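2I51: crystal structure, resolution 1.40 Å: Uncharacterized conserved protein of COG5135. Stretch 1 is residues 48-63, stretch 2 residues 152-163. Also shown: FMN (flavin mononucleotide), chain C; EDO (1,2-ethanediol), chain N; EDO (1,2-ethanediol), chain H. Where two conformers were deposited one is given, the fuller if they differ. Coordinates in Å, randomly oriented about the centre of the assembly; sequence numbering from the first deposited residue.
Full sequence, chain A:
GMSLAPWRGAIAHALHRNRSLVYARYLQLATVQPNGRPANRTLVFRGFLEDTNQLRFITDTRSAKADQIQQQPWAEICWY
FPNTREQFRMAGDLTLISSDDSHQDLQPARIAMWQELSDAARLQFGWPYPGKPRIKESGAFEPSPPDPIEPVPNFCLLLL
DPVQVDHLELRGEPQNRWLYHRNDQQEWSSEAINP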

# COMPACT_ATOMS: atom_id res chain seq x y z
N PHE A 48 -9.24 3.15 -16.62
CA PHE A 48 -10.47 3.82 -16.23
C PHE A 48 -11.68 3.25 -16.95
O PHE A 48 -11.60 2.85 -18.11
CB PHE A 48 -10.33 5.30 -16.54
CG PHE A 48 -9.30 6.00 -15.65
CD1 PHE A 48 -9.65 6.49 -14.40
CD2 PHE A 48 -7.98 6.09 -16.06
CE1 PHE A 48 -8.69 7.10 -13.57
CE2 PHE A 48 -7.02 6.67 -15.23
CZ PHE A 48 -7.38 7.14 -14.00
N LEU A 49 -12.81 3.30 -16.26
CA LEU A 49 -14.07 2.90 -16.84
C LEU A 49 -14.45 3.99 -17.80
O LEU A 49 -14.41 5.16 -17.48
CB LEU A 49 -15.11 2.75 -15.75
CG LEU A 49 -16.51 2.40 -16.20
CD1 LEU A 49 -16.51 1.03 -16.91
CD2 LEU A 49 -17.40 2.44 -14.97
N GLU A 50 -14.88 3.60 -18.99
CA GLU A 50 -15.13 4.55 -20.06
C GLU A 50 -16.16 5.59 -19.64
O GLU A 50 -17.16 5.28 -18.94
CB GLU A 50 -15.56 3.83 -21.33
CG GLU A 50 -16.78 2.98 -21.14
N ASP A 51 -15.90 6.83 -20.04
CA ASP A 51 -16.74 7.94 -19.72
C ASP A 51 -16.90 8.26 -18.25
O ASP A 51 -17.85 8.96 -17.84
CB ASP A 51 -18.11 7.80 -20.39
CG ASP A 51 -18.27 8.79 -21.52
OD1 ASP A 51 -17.38 8.81 -22.42
OD2 ASP A 51 -19.24 9.57 -21.46
N THR A 52 -15.94 7.80 -17.43
CA THR A 52 -15.94 8.13 -16.03
C THR A 52 -14.50 8.37 -15.59
O THR A 52 -13.55 8.14 -16.36
CB THR A 52 -16.46 6.99 -15.15
OG1 THR A 52 -15.46 6.00 -15.00
CG2 THR A 52 -17.77 6.32 -15.74
N ASN A 53 -14.36 8.80 -14.33
CA ASN A 53 -13.07 8.92 -13.64
C ASN A 53 -12.83 7.77 -12.64
O ASN A 53 -11.92 7.83 -11.78
CB ASN A 53 -12.97 10.27 -12.93
CG ASN A 53 -12.98 11.42 -13.89
OD1 ASN A 53 -12.08 11.55 -14.72
ND2 ASN A 53 -14.04 12.24 -13.84
N GLN A 54 -13.58 6.69 -12.78
CA GLN A 54 -13.41 5.51 -11.93
C GLN A 54 -12.31 4.61 -12.42
O GLN A 54 -12.18 4.32 -13.60
CB GLN A 54 -14.69 4.73 -11.82
CG GLN A 54 -15.79 5.59 -11.25
CD GLN A 54 -16.81 4.81 -10.43
OE1 GLN A 54 -16.44 4.14 -9.49
NE2 GLN A 54 -18.08 5.00 -10.70
N LEU A 55 -11.51 4.13 -11.49
CA LEU A 55 -10.46 3.12 -11.79
C LEU A 55 -11.01 1.71 -11.65
O LEU A 55 -11.76 1.44 -10.69
CB LEU A 55 -9.30 3.27 -10.79
CG LEU A 55 -8.51 4.57 -10.83
CD1 LEU A 55 -9.25 5.80 -10.20
CD2 LEU A 55 -7.21 4.31 -10.04
N ARG A 56 -10.60 0.83 -12.58
CA ARG A 56 -11.02 -0.58 -12.63
C ARG A 56 -9.97 -1.51 -12.09
O ARG A 56 -8.78 -1.41 -12.41
CB ARG A 56 -11.29 -1.01 -14.09
CG ARG A 56 -12.30 -0.24 -14.80
CD ARG A 56 -12.70 -0.95 -16.10
NE ARG A 56 -11.58 -1.17 -16.99
CZ ARG A 56 -11.61 -1.87 -18.12
NH1 ARG A 56 -12.76 -2.42 -18.58
NH2 ARG A 56 -10.49 -2.06 -18.80
N PHE A 57 -10.45 -2.48 -11.29
CA PHE A 57 -9.66 -3.60 -10.81
C PHE A 57 -10.57 -4.84 -10.87
O PHE A 57 -11.80 -4.70 -10.99
CB PHE A 57 -9.26 -3.37 -9.36
CG PHE A 57 -8.62 -2.04 -9.13
CD1 PHE A 57 -7.28 -1.90 -9.33
CD2 PHE A 57 -9.36 -0.97 -8.74
CE1 PHE A 57 -6.68 -0.66 -9.15
CE2 PHE A 57 -8.78 0.26 -8.52
CZ PHE A 57 -7.41 0.40 -8.75
N ILE A 58 -9.96 -6.00 -10.71
CA ILE A 58 -10.70 -7.25 -10.55
C ILE A 58 -10.29 -7.90 -9.25
O ILE A 58 -9.16 -7.69 -8.76
CB ILE A 58 -10.48 -8.20 -11.74
CG1 ILE A 58 -9.08 -8.80 -11.77
CG2 ILE A 58 -10.88 -7.51 -13.03
CD1 ILE A 58 -8.77 -9.78 -12.95
N THR A 59 -11.20 -8.69 -8.71
CA THR A 59 -10.92 -9.46 -7.50
C THR A 59 -11.87 -10.62 -7.41
O THR A 59 -12.88 -10.67 -8.12
CB THR A 59 -10.90 -8.59 -6.23
OG1 THR A 59 -10.13 -9.23 -5.21
CG2 THR A 59 -12.31 -8.27 -5.76
N ASP A 60 -11.54 -11.57 -6.55
CA ASP A 60 -12.35 -12.76 -6.33
C ASP A 60 -13.32 -12.54 -5.18
O ASP A 60 -12.93 -12.01 -4.13
CB ASP A 60 -11.38 -13.92 -6.02
CG ASP A 60 -12.00 -15.28 -6.14
OD1 ASP A 60 -13.04 -15.56 -5.52
OD2 ASP A 60 -11.40 -16.09 -6.88
N THR A 61 -14.59 -12.94 -5.34
CA THR A 61 -15.59 -12.80 -4.26
C THR A 61 -15.18 -13.58 -3.01
O THR A 61 -15.68 -13.28 -1.91
CB THR A 61 -17.00 -13.32 -4.63
OG1 THR A 61 -16.90 -14.71 -4.97
CG2 THR A 61 -17.59 -12.58 -5.82
N ARG A 62 -14.33 -14.59 -3.17
CA ARG A 62 -13.90 -15.44 -2.05
C ARG A 62 -12.79 -14.79 -1.24
O ARG A 62 -12.46 -15.29 -0.16
CB ARG A 62 -13.39 -16.79 -2.57
CG ARG A 62 -14.48 -17.58 -3.27
CD ARG A 62 -13.94 -18.83 -3.95
NE ARG A 62 -12.94 -18.52 -4.95
CZ ARG A 62 -12.11 -19.40 -5.51
NH1 ARG A 62 -12.20 -20.69 -5.21
NH2 ARG A 62 -11.20 -18.99 -6.38
N SER A 63 -12.20 -13.72 -1.75
CA SER A 63 -11.11 -13.07 -1.02
C SER A 63 -11.61 -12.25 0.19
O SER A 63 -12.76 -11.80 0.28
CB SER A 63 -10.28 -12.22 -1.94
OG SER A 63 -11.02 -11.10 -2.35
N1 FMN C . -5.40 -9.55 -6.06
C2 FMN C . -6.58 -9.20 -6.61
O2 FMN C . -7.66 -9.45 -6.06
N3 FMN C . -6.59 -8.49 -7.79
C4 FMN C . -5.45 -8.15 -8.46
O4 FMN C . -5.47 -7.37 -9.48
C4A FMN C . -4.23 -8.51 -7.91
N5 FMN C . -3.04 -8.22 -8.56
C5A FMN C . -1.83 -8.43 -7.84
C6 FMN C . -0.64 -8.04 -8.41
C7 FMN C . 0.59 -8.24 -7.78
C7M FMN C . 1.83 -7.57 -8.31
C8 FMN C . 0.57 -8.92 -6.56
C8M FMN C . 1.85 -8.94 -5.71
C9 FMN C . -0.63 -9.34 -5.99
C9A FMN C . -1.83 -9.13 -6.65
N10 FMN C . -3.03 -9.55 -6.11
C10 FMN C . -4.22 -9.21 -6.68
C1' FMN C . -3.07 -10.45 -4.88
C2' FMN C . -3.36 -9.56 -3.67
O2' FMN C . -2.23 -8.70 -3.38
C3' FMN C . -3.79 -10.35 -2.41
O3' FMN C . -2.81 -11.33 -2.17
C4' FMN C . -5.14 -11.04 -2.73
O4' FMN C . -6.06 -10.22 -3.45
C5' FMN C . -5.79 -11.37 -1.39
O5' FMN C . -5.99 -10.16 -0.66
P FMN C . -7.11 -10.08 0.44
O1P FMN C . -8.47 -10.11 -0.16
O2P FMN C . -6.89 -11.32 1.36
O3P FMN C . -6.84 -8.87 1.27
C1 EDO N . -15.57 -12.19 1.16
O1 EDO N . -14.62 -11.74 2.12
C2 EDO N . -15.40 -13.68 1.01
O2 EDO N . -16.66 -14.27 0.65
C1 EDO H . -18.01 13.41 -11.06
O1 EDO H . -18.88 12.50 -10.37
C2 EDO H . -17.65 12.86 -12.43
O2 EDO H . -16.65 11.84 -12.31
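Stretch 2 152-163: VPNFCLLLLDPV

What holds stretch 2 against stretch 1 most firmly? It is a ladder of paired backbone hydrogen bonds between two antiparallel strands, one from each stretch. Phe57 N gives to Leu158 O and Leu158 N to Phe57 O, both at 2.8 Å. On one side of this pair, Leu55 N reaches Leu160 O at 2.9 Å and Leu160 N reaches Leu55 O at 3.0 Å; on the other, Thr59 N meets Cys156 O at 3.1 Å and Cys156 N meets Thr59 O at 3.0 Å.

How does the ladder end beyond Thr59? Thr61 N donates to Asn154 O at 2.9 Å, just as the turn from Asp60 to Ser63 begins to bend the chain. Asn154 ND2 also donates to Asp60 OD2 at 3.0 Å. The same carboxylate is held from within its own stretch by a salt bridge, Arg62 NH2 to Asp60 OD2 at 2.9 Å, so Asp60 ties the turn to stretch 2.

How do the strands run, and in what register? Their N-to-C directions make an angle of 147°, and their axes approach to 4.6 Å. Residue numbers rise on one strand as they fall on the other: Leu55 faces Leu160, Arg56 Leu159, Ile58 Leu157 and Asp60 Phe155. Extended backbones let side chains alternate between the sheet's two faces.

What packs around this frame? On the face with Leu55, Phe57 and Thr59, Leu55 CD1 touches Pro162 CG at 3.6 Å, Phe57 CB lies 4.2 Å from Leu158 CB, and Leu160 CB approaches the Phe57 ring edge, 4.3 Å from Phe57 CE2. On the other face, Ile58 CG2 meets Phe155 CE1 at 3.6 Å, and Arg56 CG lies 3.9 Å from Leu159 CD2. Farther out, Leu49 CD2 reaches Leu159 CD1 at 3.9 Å.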

# COMPACT_ATOMS: atom_id res chain seq x y z
N VAL A 152 -17.52 -15.87 -14.45
CA VAL A 152 -17.83 -16.85 -13.42
C VAL A 152 -18.35 -16.13 -12.17
O VAL A 152 -18.09 -14.95 -11.99
CB VAL A 152 -16.59 -17.72 -13.12
CG1 VAL A 152 -16.17 -18.53 -14.35
CG2 VAL A 152 -15.46 -16.87 -12.59
N PRO A 153 -19.11 -16.83 -11.33
CA PRO A 153 -19.79 -16.16 -10.24
C PRO A 153 -18.89 -15.52 -9.22
O PRO A 153 -19.30 -14.54 -8.61
CB PRO A 153 -20.59 -17.27 -9.57
CG PRO A 153 -20.71 -18.33 -10.57
CD PRO A 153 -19.53 -18.24 -11.46
N ASN A 154 -17.65 -15.98 -9.09
CA ASN A 154 -16.73 -15.40 -8.14
C ASN A 154 -15.87 -14.27 -8.74
O ASN A 154 -15.02 -13.73 -8.05
CB ASN A 154 -15.84 -16.44 -7.51
CG ASN A 154 -15.06 -17.26 -8.51
OD1 ASN A 154 -15.65 -17.86 -9.43
ND2 ASN A 154 -13.76 -17.38 -8.31
N PHE A 155 -16.10 -13.93 -9.99
CA PHE A 155 -15.44 -12.77 -10.59
C PHE A 155 -16.13 -11.48 -10.25
O PHE A 155 -17.33 -11.33 -10.51
CB PHE A 155 -15.49 -12.91 -12.12
CG PHE A 155 -14.89 -11.72 -12.83
CD1 PHE A 155 -13.51 -11.50 -12.83
CD2 PHE A 155 -15.69 -10.83 -13.55
CE1 PHE A 155 -12.96 -10.41 -13.47
CE2 PHE A 155 -15.14 -9.72 -14.16
CZ PHE A 155 -13.78 -9.53 -14.15
N CYS A 156 -15.36 -10.51 -9.71
CA CYS A 156 -15.84 -9.18 -9.46
C CYS A 156 -15.05 -8.15 -10.20
O CYS A 156 -13.82 -8.23 -10.33
CB CYS A 156 -15.61 -8.82 -8.02
SG CYS A 156 -16.44 -9.85 -6.88
N LEU A 157 -15.77 -7.14 -10.68
CA LEU A 157 -15.20 -5.86 -11.12
C LEU A 157 -15.28 -4.93 -9.89
O LEU A 157 -16.29 -4.79 -9.23
CB LEU A 157 -16.00 -5.25 -12.27
CG LEU A 157 -15.62 -3.81 -12.67
CD1 LEU A 157 -14.18 -3.67 -13.14
CD2 LEU A 157 -16.60 -3.32 -13.78
N LEU A 158 -14.16 -4.33 -9.56
CA LEU A 158 -14.06 -3.38 -8.44
C LEU A 158 -13.75 -2.01 -9.03
O LEU A 158 -12.77 -1.86 -9.79
CB LEU A 158 -13.00 -3.88 -7.48
CG LEU A 158 -12.68 -3.02 -6.29
CD1 LEU A 158 -13.94 -2.84 -5.42
CD2 LEU A 158 -11.52 -3.71 -5.50
N LEU A 159 -14.59 -1.03 -8.73
CA LEU A 159 -14.37 0.37 -9.16
C LEU A 159 -14.03 1.23 -7.96
O LEU A 159 -14.70 1.11 -6.92
CB LEU A 159 -15.63 0.90 -9.78
CG LEU A 159 -16.12 0.16 -11.00
CD1 LEU A 159 -17.51 0.75 -11.42
CD2 LEU A 159 -15.14 0.15 -12.19
N LEU A 160 -13.08 2.14 -8.13
CA LEU A 160 -12.81 3.21 -7.20
C LEU A 160 -13.15 4.55 -7.84
O LEU A 160 -12.68 4.86 -8.94
CB LEU A 160 -11.34 3.19 -6.78
CG LEU A 160 -10.97 4.38 -5.88
CD1 LEU A 160 -11.55 4.20 -4.55
CD2 LEU A 160 -9.41 4.44 -5.80
N ASP A 161 -13.97 5.33 -7.14
CA ASP A 161 -14.33 6.70 -7.56
C ASP A 161 -13.64 7.71 -6.65
O ASP A 161 -14.14 7.96 -5.55
CB ASP A 161 -15.83 6.92 -7.49
CG ASP A 161 -16.26 8.26 -8.16
OD1 ASP A 161 -15.57 8.74 -9.11
OD2 ASP A 161 -17.36 8.72 -7.81
N PRO A 162 -12.48 8.25 -7.09
CA PRO A 162 -11.79 9.15 -6.18
C PRO A 162 -12.54 10.44 -5.86
O PRO A 162 -13.11 11.06 -6.74
CB PRO A 162 -10.51 9.49 -6.94
CG PRO A 162 -10.30 8.37 -7.89
CD PRO A 162 -11.71 8.05 -8.33
N VAL A 163 -12.54 10.78 -4.58
CA VAL A 163 -12.99 12.12 -4.22
C VAL A 163 -11.88 12.98 -3.64
O VAL A 163 -12.06 14.18 -3.53
CB VAL A 163 -14.22 12.10 -3.30
CG1 VAL A 163 -15.35 11.34 -3.95
CG2 VAL A 163 -13.88 11.53 -1.94
O HOH W 1 -16.40 9.35 -12.29